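Local coordinates for glutathione transferase (Leptospira interrogans serovar Lai, PDB 3UBK), which binds glutathione and probably catalyses its conjugation to electrophilic compounds, as glutathione transferases generally do, at residues Thr78-Leu81 and Ile82-Pro86; Asn183-Lys186 and Glu187-Phe191; Val201-Asp204 and Lys205-Leu208. All coordinates share one frame; numbering follows the deposited sequence. Where two conformers were deposited one is given.

Interaction 1: residues Thr78-Leu81 and Ile82-Pro86; sequences TPKL and IPEDP. With SO4 (sulfate ion), chain D.
K80 and E84 meet as an ion pair four residues apart, round a bend without regular helix. The distance from K80 NZ to E84 OE2 is 3.5 Å, a loose salt bridge, and because OE2 sits too near the lysine chain in the model its exact place is doubtful. The lysine runs extended as far as CE, and chi4 (-55°) turns NZ off that line; NZ also makes a weak hydrogen bond to P76 O.

K80 CD passes 3.7 Å from E84 CG, the two chains crossing at a slant, and this is the aliphatic contact of the bend. Elsewhere carbons lie against carbonyl oxygens: K80 CB is 3.7 Å from I82 O, P83 CD 3.6 Å from L81 O, and I82 CD1 3.8 Å from the same oxygen. The apolar packing goes outward, L81 on L68 and F151, I82 on A89.

A sulfate ion, probably from the crystallisation liquor, sits at T78, which is modelled in two conformers. T78 N gives O1 of the ion a nearly straight hydrogen bond (3.1 Å, 168° at the hydrogen), plus a weak one to O3; the contacts of OG1 are weak and uncertain.

The backbone around the bend is held from outside. The carboxylate of D72 takes L81 N on one oxygen and I82 N on the other, and K25 NZ bonds to P79 O, just after a cis peptide. D85 OD1 then accepts from E88 N, an N-cap for helix 86-111. This proline-rich stretch is the interdomain linker of the glutathione transferase fold, joining the thioredoxin-like domain to the all-helical one.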
ATOM      1  N   THR A  78     -13.764   9.273 -17.495  1.00 33.38           N
ATOM      2  CA  THR A  78     -12.414   9.812 -17.555  0.50 36.23           C
ATOM      3  C   THR A  78     -12.102  10.770 -16.396  1.00 34.31           C
ATOM      4  O   THR A  78     -12.967  11.495 -15.929  1.00 32.12           O
ATOM      5  CB  THR A  78     -12.145  10.468 -18.922  0.50 39.73           C
ATOM      6  OG1 THR A  78     -13.116  11.491 -19.172  0.50 45.83           O
ATOM      7  CG2 THR A  78     -12.236   9.418 -20.025  0.50 38.09           C
ATOM      8  N   PRO A  79     -10.850  10.747 -15.905  1.00 32.02           N
ATOM      9  CA  PRO A  79      -9.778   9.868 -16.341  1.00 29.84           C
ATOM     10  C   PRO A  79      -9.880   8.524 -15.650  1.00 29.68           C
ATOM     11  O   PRO A  79     -10.382   8.410 -14.511  1.00 28.54           O
ATOM     12  CB  PRO A  79      -8.517  10.582 -15.843  1.00 26.55           C
ATOM     13  CG  PRO A  79      -8.974  11.228 -14.548  1.00 31.89           C
ATOM     14  CD  PRO A  79     -10.394  11.695 -14.867  1.00 32.24           C
ATOM     15  N   LYS A  80      -9.392   7.514 -16.346  1.00 29.10           N
ATOM     16  CA  LYS A  80      -9.221   6.195 -15.774  1.00 30.69           C
ATOM     17  C   LYS A  80      -8.000   6.227 -14.872  1.00 29.60           C
ATOM     18  O   LYS A  80      -6.865   6.356 -15.351  1.00 32.66           O
ATOM     19  CB  LYS A  80      -9.034   5.198 -16.913  1.00 32.68           C
ATOM     20  CG  LYS A  80     -10.325   5.030 -17.719  1.00 50.07           C
ATOM     21  CD  LYS A  80     -10.140   4.201 -18.971  1.00 62.14           C
ATOM     22  CE  LYS A  80     -11.418   4.208 -19.820  1.00 67.65           C
ATOM     23  NZ  LYS A  80     -12.637   3.754 -19.063  1.00 58.15           N
ATOM     24  N   LEU A  81      -8.220   6.136 -13.564  1.00 27.91           N
ATOM     25  CA  LEU A  81      -7.113   6.220 -12.624  1.00 27.97           C
ATOM     26  C   LEU A  81      -6.193   5.022 -12.787  1.00 29.52           C
ATOM     27  O   LEU A  81      -4.993   5.123 -12.575  1.00 29.52           O
ATOM     28  CB  LEU A  81      -7.626   6.324 -11.188  1.00 30.61           C
ATOM     29  CG  LEU A  81      -8.581   7.504 -10.966  1.00 29.14           C
ATOM     30  CD1 LEU A  81      -9.021   7.523  -9.525  1.00 28.80           C
ATOM     31  CD2 LEU A  81      -7.898   8.833 -11.343  1.00 27.68           C
ATOM     32  N   ILE A  82      -6.770   3.897 -13.190  1.00 28.85           N
ATOM     33  CA  ILE A  82      -6.014   2.694 -13.498  1.00 29.20           C
ATOM     34  C   ILE A  82      -6.138   2.512 -14.994  1.00 31.52           C
ATOM     35  O   ILE A  82      -7.237   2.241 -15.486  1.00 30.75           O
ATOM     36  CB  ILE A  82      -6.634   1.422 -12.831  1.00 32.51           C
ATOM     37  CG1 ILE A  82      -6.713   1.557 -11.305  1.00 34.14           C
ATOM     38  CG2 ILE A  82      -5.856   0.187 -13.222  1.00 32.18           C
ATOM     39  CD1 ILE A  82      -5.364   1.826 -10.645  1.00 24.46           C
ATOM     40  N   PRO A  83      -5.029   2.662 -15.730  1.00 29.84           N
ATOM     41  CA  PRO A  83      -5.095   2.513 -17.181  1.00 32.46           C
ATOM     42  C   PRO A  83      -5.604   1.145 -17.613  1.00 35.84           C
ATOM     43  O   PRO A  83      -5.401   0.144 -16.916  1.00 28.20           O
ATOM     44  CB  PRO A  83      -3.638   2.667 -17.616  1.00 35.79           C
ATOM     45  CG  PRO A  83      -3.025   3.525 -16.560  1.00 31.39           C
ATOM     46  CD  PRO A  83      -3.693   3.097 -15.275  1.00 32.78           C
ATOM     47  N   GLU A  84      -6.238   1.109 -18.781  1.00 38.17           N
ATOM     48  CA  GLU A  84      -6.763  -0.130 -19.340  1.00 40.92           C
ATOM     49  C   GLU A  84      -5.640  -1.091 -19.714  1.00 38.78           C
ATOM     50  O   GLU A  84      -5.761  -2.293 -19.536  1.00 41.56           O
ATOM     51  CB  GLU A  84      -7.636   0.171 -20.560  1.00 42.15           C
ATOM     52  CG  GLU A  84      -8.940   0.896 -20.202  1.00 62.85           C
ATOM     53  CD  GLU A  84      -9.843   1.147 -21.407  1.00 79.75           C
ATOM     54  OE1 GLU A  84      -9.854   0.308 -22.333  1.00 85.54           O
ATOM     55  OE2 GLU A  84     -10.549   2.183 -21.422  1.00 75.18           O
ATOM     56  N   ASP A  85      -4.538  -0.564 -20.223  1.00 38.65           N
ATOM     57  CA  ASP A  85      -3.403  -1.425 -20.509  1.00 38.85           C
ATOM     58  C   ASP A  85      -2.774  -1.947 -19.211  1.00 33.28           C
ATOM     59  O   ASP A  85      -2.355  -1.166 -18.359  1.00 36.43           O
ATOM     60  CB  ASP A  85      -2.361  -0.700 -21.351  1.00 41.40           C
ATOM     61  CG  ASP A  85      -1.212  -1.616 -21.751  1.00 37.14           C
ATOM     62  OD1 ASP A  85      -0.367  -1.918 -20.889  1.00 44.20           O
ATOM     63  OD2 ASP A  85      -1.184  -2.051 -22.919  1.00 57.03           O
ATOM     64  N   PRO A  86      -2.696  -3.282 -19.056  1.00 34.55           N
ATOM     65  CA  PRO A  86      -2.260  -3.816 -17.752  1.00 31.91           C
ATOM     66  C   PRO A  86      -0.813  -3.500 -17.390  1.00 34.15           C
ATOM     67  O   PRO A  86      -0.498  -3.363 -16.217  1.00 34.62           O
ATOM     68  CB  PRO A  86      -2.495  -5.334 -17.872  1.00 34.18           C
ATOM     69  CG  PRO A  86      -2.655  -5.611 -19.327  1.00 41.87           C
ATOM     70  CD  PRO A  86      -3.160  -4.333 -19.976  1.00 36.53           C
TER
HETATM   71  S   SO4 D 242     -15.595   9.370 -20.804  0.50 47.94           S
HETATM   72  O1  SO4 D 242     -16.032   9.868 -19.515  0.50 33.43           O
HETATM   73  O2  SO4 D 242     -14.943  10.415 -21.599  0.50 35.53           O
HETATM   74  O3  SO4 D 242     -14.685   8.257 -20.571  0.50 45.41           O
HETATM   75  O4  SO4 D 242     -16.769   8.894 -21.537  0.50 55.44           O

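Interaction 2: residues Asn183-Lys186 and Glu187-Phe191; sequences NGWK and EYFVF. With SO4 (sulfate ion), chain E.
E187 and K186 share one sulfate ion, probably from the crystallisation liquor, at the start of helix 185-193. E187 N bonds to its O4 at 2.6 Å, nearly straight (166°), K186 N to O3 and G184 N to O2, so three amides grip three separate oxygens.

Y188 N closes the first helical turn on G184 O. Its ring meets W185 rim to rim, the planes 40° apart: W185 CZ3 comes in at the tyrosine's edge, 3.5 Å from Y188 CD2. The hydroxyl at the far end bonds to D155.

F189 N bonds to W185 O at 2.9 Å, and its CG, anti to the backbone N, places the phenyl alongside the indole. The CB stands over one face, 3.9 Å from the centroid of the six-membered ring, a CH-pi contact. Beyond it the planes are 21° from parallel, but the rings, slid apart, barely overlap, and the nearest carbons, F189 CD1 and W185 CH2, are 3.7 Å apart. Helix 153-169 meets the cluster where W185 packs on L162 and F189 on S163, the F189 ring meeting that of F159.

V190 N continues the ladder to K186 O, and V190 CG2 rests on that carbonyl oxygen at 3.1 Å. F191 N bonds within its own segment, to E187 O.

This is an aromatic cluster on a helix whose first amides, with N-cap G184, can hold an anion, as here.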
ATOM      1  N   ASN A 183      14.013  15.063 -11.150  1.00 50.21           N
ATOM      2  CA  ASN A 183      13.974  15.735 -12.428  1.00 54.09           C
ATOM      3  C   ASN A 183      12.552  15.878 -12.977  1.00 54.76           C
ATOM      4  O   ASN A 183      11.939  14.887 -13.383  1.00 54.10           O
ATOM      5  CB  ASN A 183      14.795  14.910 -13.414  1.00 55.81           C
ATOM      6  CG  ASN A 183      15.546  15.757 -14.397  1.00 69.11           C
ATOM      7  OD1 ASN A 183      14.954  16.403 -15.266  1.00 72.74           O
ATOM      8  ND2 ASN A 183      16.869  15.750 -14.282  1.00 75.96           N
ATOM      9  N   GLY A 184      12.035  17.106 -13.005  1.00 51.81           N
ATOM     10  CA  GLY A 184      10.713  17.359 -13.580  1.00 48.70           C
ATOM     11  C   GLY A 184       9.644  17.727 -12.567  1.00 48.27           C
ATOM     12  O   GLY A 184       8.556  18.185 -12.932  1.00 48.06           O
ATOM     13  N   TRP A 185       9.948  17.539 -11.290  1.00 43.27           N
ATOM     14  CA  TRP A 185       8.978  17.821 -10.233  1.00 44.72           C
ATOM     15  C   TRP A 185       8.451  19.263 -10.164  1.00 47.75           C
ATOM     16  O   TRP A 185       7.262  19.482  -9.942  1.00 42.93           O
ATOM     17  CB  TRP A 185       9.534  17.452  -8.863  1.00 40.64           C
ATOM     18  CG  TRP A 185       8.728  18.075  -7.769  1.00 39.09           C
ATOM     19  CD1 TRP A 185       9.147  19.013  -6.877  1.00 43.17           C
ATOM     20  CD2 TRP A 185       7.345  17.827  -7.473  1.00 44.98           C
ATOM     21  NE1 TRP A 185       8.119  19.355  -6.032  1.00 47.39           N
ATOM     22  CE2 TRP A 185       7.001  18.642  -6.380  1.00 43.02           C
ATOM     23  CE3 TRP A 185       6.370  16.993  -8.027  1.00 47.04           C
ATOM     24  CZ2 TRP A 185       5.717  18.652  -5.828  1.00 50.28           C
ATOM     25  CZ3 TRP A 185       5.098  16.998  -7.474  1.00 48.79           C
ATOM     26  CH2 TRP A 185       4.783  17.820  -6.387  1.00 49.27           C
ATOM     27  N   LYS A 186       9.336  20.245 -10.292  1.00 45.14           N
ATOM     28  CA  LYS A 186       8.905  21.624 -10.138  1.00 44.14           C
ATOM     29  C   LYS A 186       7.986  21.991 -11.292  1.00 37.63           C
ATOM     30  O   LYS A 186       6.955  22.616 -11.098  1.00 38.43           O
ATOM     31  CB  LYS A 186      10.104  22.588 -10.078  1.00 49.67           C
ATOM     32  CG  LYS A 186      10.948  22.466  -8.801  1.00 62.37           C
ATOM     33  CD  LYS A 186      10.101  22.643  -7.541  1.00 76.75           C
ATOM     34  CE  LYS A 186      10.960  22.660  -6.273  1.00 87.08           C
ATOM     35  NZ  LYS A 186      11.749  21.406  -6.079  1.00 85.79           N
ATOM     36  N   GLU A 187       8.376  21.594 -12.493  1.00 34.53           N
ATOM     37  CA  GLU A 187       7.595  21.869 -13.684  1.00 41.01           C
ATOM     38  C   GLU A 187       6.224  21.164 -13.614  1.00 41.52           C
ATOM     39  O   GLU A 187       5.191  21.752 -13.952  1.00 38.45           O
ATOM     40  CB  GLU A 187       8.385  21.434 -14.912  1.00 40.57           C
ATOM     41  CG  GLU A 187       7.912  22.022 -16.224  1.00 55.65           C
ATOM     42  CD  GLU A 187       8.798  21.624 -17.388  1.00 71.37           C
ATOM     43  OE1 GLU A 187       8.399  21.845 -18.555  1.00 66.75           O
ATOM     44  OE2 GLU A 187       9.894  21.081 -17.133  1.00 79.07           O
ATOM     45  N   TYR A 188       6.217  19.915 -13.143  1.00 38.41           N
ATOM     46  CA  TYR A 188       4.975  19.150 -12.993  1.00 34.27           C
ATOM     47  C   TYR A 188       4.064  19.821 -11.984  1.00 33.32           C
ATOM     48  O   TYR A 188       2.863  19.959 -12.203  1.00 37.57           O
ATOM     49  CB  TYR A 188       5.287  17.717 -12.544  1.00 36.14           C
ATOM     50  CG  TYR A 188       4.090  16.913 -12.042  1.00 32.12           C
ATOM     51  CD1 TYR A 188       3.242  16.272 -12.931  1.00 34.25           C
ATOM     52  CD2 TYR A 188       3.846  16.767 -10.684  1.00 34.19           C
ATOM     53  CE1 TYR A 188       2.161  15.508 -12.478  1.00 34.03           C
ATOM     54  CE2 TYR A 188       2.776  16.011 -10.218  1.00 41.62           C
ATOM     55  CZ  TYR A 188       1.933  15.390 -11.122  1.00 41.35           C
ATOM     56  OH  TYR A 188       0.866  14.640 -10.666  1.00 35.09           O
ATOM     57  N   PHE A 189       4.642  20.250 -10.870  1.00 36.21           N
ATOM     58  CA  PHE A 189       3.883  20.885  -9.807  1.00 38.91           C
ATOM     59  C   PHE A 189       3.219  22.188 -10.308  1.00 35.96           C
ATOM     60  O   PHE A 189       2.057  22.463 -10.000  1.00 35.22           O
ATOM     61  CB  PHE A 189       4.820  21.134  -8.619  1.00 37.68           C
ATOM     62  CG  PHE A 189       4.140  21.678  -7.408  1.00 46.62           C
ATOM     63  CD1 PHE A 189       3.025  21.054  -6.883  1.00 45.63           C
ATOM     64  CD2 PHE A 189       4.633  22.804  -6.773  1.00 64.27           C
ATOM     65  CE1 PHE A 189       2.401  21.547  -5.759  1.00 47.73           C
ATOM     66  CE2 PHE A 189       4.012  23.308  -5.646  1.00 70.35           C
ATOM     67  CZ  PHE A 189       2.894  22.678  -5.136  1.00 66.74           C
ATOM     68  N   VAL A 190       3.964  22.973 -11.084  1.00 37.40           N
ATOM     69  CA  VAL A 190       3.427  24.178 -11.736  1.00 37.31           C
ATOM     70  C   VAL A 190       2.328  23.826 -12.739  1.00 35.42           C
ATOM     71  O   VAL A 190       1.263  24.442 -12.752  1.00 35.44           O
ATOM     72  CB  VAL A 190       4.544  24.975 -12.476  1.00 38.99           C
ATOM     73  CG1 VAL A 190       3.952  26.204 -13.186  1.00 39.46           C
ATOM     74  CG2 VAL A 190       5.645  25.401 -11.505  1.00 43.43           C
ATOM     75  N   PHE A 191       2.588  22.839 -13.586  1.00 31.40           N
ATOM     76  CA  PHE A 191       1.569  22.396 -14.541  1.00 32.39           C
ATOM     77  C   PHE A 191       0.288  21.989 -13.814  1.00 36.91           C
ATOM     78  O   PHE A 191      -0.801  22.485 -14.127  1.00 33.80           O
ATOM     79  CB  PHE A 191       2.102  21.271 -15.448  1.00 34.90           C
ATOM     80  CG  PHE A 191       1.028  20.586 -16.246  1.00 37.74           C
ATOM     81  CD1 PHE A 191       0.468  21.201 -17.350  1.00 35.22           C
ATOM     82  CD2 PHE A 191       0.548  19.344 -15.854  1.00 36.54           C
ATOM     83  CE1 PHE A 191      -0.547  20.572 -18.077  1.00 31.89           C
ATOM     84  CE2 PHE A 191      -0.461  18.717 -16.565  1.00 32.33           C
ATOM     85  CZ  PHE A 191      -1.007  19.330 -17.672  1.00 30.45           C
TER
HETATM   86  S   SO4 E 243      12.103  20.572 -11.929  1.00 95.65           S
HETATM   87  O1  SO4 E 243      12.649  21.926 -11.832  1.00 97.39           O
HETATM   88  O2  SO4 E 243      13.023  19.708 -12.665  1.00 66.61           O
HETATM   89  O3  SO4 E 243      11.921  20.032 -10.578  1.00 86.27           O
HETATM   90  O4  SO4 E 243      10.827  20.622 -12.646  1.00 94.49           O

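Interaction 3: residues Val201-Asp204 and Lys205-Leu208; sequences VEKD and KQIL
E202 and K205 form a salt bridge three residues apart, K205 NZ donating a hydrogen bond to E202 OE2 at 2.9 Å. The lone pair used is the syn one, on the side of the other oxygen. The glutamate chain bends forward along the helix at chi2 (-63°), while the lysine stays extended until a bend at chi3, and the two run side by side. K205 is largely buried, so the pairing probably offsets the cost of placing its charge there.

K203 pairs with Q206 in the same spacing on the open side: NZ donates to Q206 OE1 at 2.8 Å, arriving 25° from the plane of the amide carbonyl. With successive bends at chi2 and chi3 the lysine curls forward to Q206. The charge of D204 is directed elsewhere, since OD2 makes a salt bridge to K19 of helix 13-25 and bonds a glycerol, probably from the crystallisation liquor.

The backbone beneath is regular alpha-helix, with I207 N to K203 O at 2.9 Å. The whole stretch belongs to helix 196-213, at the end of the helical domain of the glutathione transferase fold, where it lies against the thioredoxin-like domain; the side chains of L208 and I51, a glutathione-binding residue (no glutathione is bound here), are about 9 Å apart.

The K203 and I207 side chains cross at about a right angle, K203 CD and I207 CG1 3.8 Å apart. V201 faces L20 and L23 of helix 13-25, and L208 meets A9 and I11. I207 lies alongside D204, its CD1 carbon 4.1 Å from the carboxylate oxygen OD1.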
ATOM      1  N   VAL A 201      -7.744  21.672  -4.475  1.00 32.40           N
ATOM      2  CA  VAL A 201      -7.173  20.907  -3.363  1.00 33.66           C
ATOM      3  C   VAL A 201      -6.152  21.751  -2.574  1.00 31.79           C
ATOM      4  O   VAL A 201      -6.194  21.799  -1.338  1.00 33.05           O
ATOM      5  CB  VAL A 201      -6.543  19.589  -3.863  1.00 35.56           C
ATOM      6  CG1 VAL A 201      -5.631  18.990  -2.802  1.00 36.54           C
ATOM      7  CG2 VAL A 201      -7.659  18.603  -4.261  1.00 30.91           C
ATOM      8  N   GLU A 202      -5.249  22.412  -3.290  1.00 34.12           N
ATOM      9  CA  GLU A 202      -4.280  23.326  -2.667  1.00 38.07           C
ATOM     10  C   GLU A 202      -4.981  24.465  -1.928  1.00 44.14           C
ATOM     11  O   GLU A 202      -4.584  24.843  -0.821  1.00 38.46           O
ATOM     12  CB  GLU A 202      -3.351  23.919  -3.723  1.00 42.35           C
ATOM     13  CG  GLU A 202      -2.307  22.947  -4.215  1.00 44.45           C
ATOM     14  CD  GLU A 202      -1.364  22.526  -3.104  1.00 51.57           C
ATOM     15  OE1 GLU A 202      -0.393  23.266  -2.827  1.00 57.52           O
ATOM     16  OE2 GLU A 202      -1.595  21.455  -2.507  1.00 48.09           O
ATOM     17  N   LYS A 203      -6.026  25.007  -2.547  1.00 39.56           N
ATOM     18  CA  LYS A 203      -6.781  26.088  -1.936  1.00 39.99           C
ATOM     19  C   LYS A 203      -7.479  25.670  -0.634  1.00 38.94           C
ATOM     20  O   LYS A 203      -7.381  26.370   0.380  1.00 36.85           O
ATOM     21  CB  LYS A 203      -7.787  26.659  -2.933  1.00 39.72           C
ATOM     22  CG  LYS A 203      -8.811  27.602  -2.311  1.00 46.09           C
ATOM     23  CD  LYS A 203      -8.141  28.776  -1.622  1.00 49.36           C
ATOM     24  CE  LYS A 203      -7.091  29.424  -2.498  1.00 45.14           C
ATOM     25  NZ  LYS A 203      -6.540  30.653  -1.855  1.00 52.77           N
ATOM     26  N   ASP A 204      -8.195  24.542  -0.654  1.00 34.29           N
ATOM     27  CA  ASP A 204      -8.860  24.059   0.560  1.00 31.54           C
ATOM     28  C   ASP A 204      -7.843  23.787   1.681  1.00 36.30           C
ATOM     29  O   ASP A 204      -8.125  24.011   2.864  1.00 33.87           O
ATOM     30  CB  ASP A 204      -9.677  22.800   0.283  1.00 32.59           C
ATOM     31  CG  ASP A 204     -11.018  23.102  -0.383  1.00 40.98           C
ATOM     32  OD1 ASP A 204     -11.467  24.268  -0.354  1.00 39.91           O
ATOM     33  OD2 ASP A 204     -11.628  22.166  -0.937  1.00 42.62           O
ATOM     34  N   LYS A 205      -6.669  23.304   1.296  1.00 34.55           N
ATOM     35  CA  LYS A 205      -5.603  23.015   2.248  1.00 39.52           C
ATOM     36  C   LYS A 205      -5.143  24.327   2.872  1.00 39.12           C
ATOM     37  O   LYS A 205      -5.000  24.432   4.086  1.00 41.31           O
ATOM     38  CB  LYS A 205      -4.431  22.321   1.542  1.00 36.99           C
ATOM     39  CG  LYS A 205      -3.257  21.975   2.471  1.00 41.90           C
ATOM     40  CD  LYS A 205      -2.323  20.896   1.887  1.00 45.07           C
ATOM     41  CE  LYS A 205      -1.664  21.334   0.581  1.00 61.32           C
ATOM     42  NZ  LYS A 205      -0.780  20.267  -0.034  1.00 51.89           N
ATOM     43  N   GLN A 206      -4.938  25.328   2.022  1.00 39.03           N
ATOM     44  CA  GLN A 206      -4.498  26.649   2.458  1.00 41.22           C
ATOM     45  C   GLN A 206      -5.494  27.339   3.386  1.00 43.23           C
ATOM     46  O   GLN A 206      -5.109  27.907   4.413  1.00 42.52           O
ATOM     47  CB  GLN A 206      -4.225  27.531   1.248  1.00 42.13           C
ATOM     48  CG  GLN A 206      -3.331  28.719   1.552  1.00 52.18           C
ATOM     49  CD  GLN A 206      -3.600  29.871   0.628  1.00 53.55           C
ATOM     50  OE1 GLN A 206      -4.750  30.134   0.282  1.00 51.35           O
ATOM     51  NE2 GLN A 206      -2.546  30.562   0.209  1.00 64.34           N
ATOM     52  N   ILE A 207      -6.775  27.292   3.028  1.00 37.39           N
ATOM     53  CA  ILE A 207      -7.815  27.907   3.835  1.00 35.30           C
ATOM     54  C   ILE A 207      -7.803  27.369   5.263  1.00 40.83           C
ATOM     55  O   ILE A 207      -7.878  28.135   6.230  1.00 39.83           O
ATOM     56  CB  ILE A 207      -9.216  27.647   3.222  1.00 35.97           C
ATOM     57  CG1 ILE A 207      -9.420  28.456   1.935  1.00 42.99           C
ATOM     58  CG2 ILE A 207     -10.310  27.946   4.215  1.00 30.49           C
ATOM     59  CD1 ILE A 207     -10.631  27.975   1.129  1.00 35.19           C
ATOM     60  N   LEU A 208      -7.732  26.046   5.406  1.00 35.89           N
ATOM     61  CA  LEU A 208      -7.792  25.447   6.742  1.00 37.38           C
ATOM     62  C   LEU A 208      -6.513  25.700   7.547  1.00 35.67           C
ATOM     63  O   LEU A 208      -6.569  25.927   8.766  1.00 38.94           O
ATOM     64  CB  LEU A 208      -8.075  23.942   6.672  1.00 38.40           C
ATOM     65  CG  LEU A 208      -8.193  23.233   8.037  1.00 37.01           C
ATOM     66  CD1 LEU A 208      -9.347  23.787   8.861  1.00 38.15           C
ATOM     67  CD2 LEU A 208      -8.381  21.726   7.849  1.00 38.82           C
TER

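Interaction 1 is a surface contact in the linker before helix 86-111, whereas interactions 2 and 3 are partly buried in the helical domain. Those two touch: F189 CZ is 4.1 Å from E202 OE1, where helices 185-193 and 196-213, successive in the chain, both rest on helix 153-169. Their chemistry follows their place: in 183-191 W185 and Y188 turn inward and the helix start is left to an anion, while 201-208 carries a partly shielded ion pair and sends a further charge across to helix 13-25. Interaction 1, about 11 Å from interaction 2 and about 12 Å from interaction 3 between nearest atoms, has within itself a loose, doubtful ion pair, and is held mainly by partners outside, notably D72.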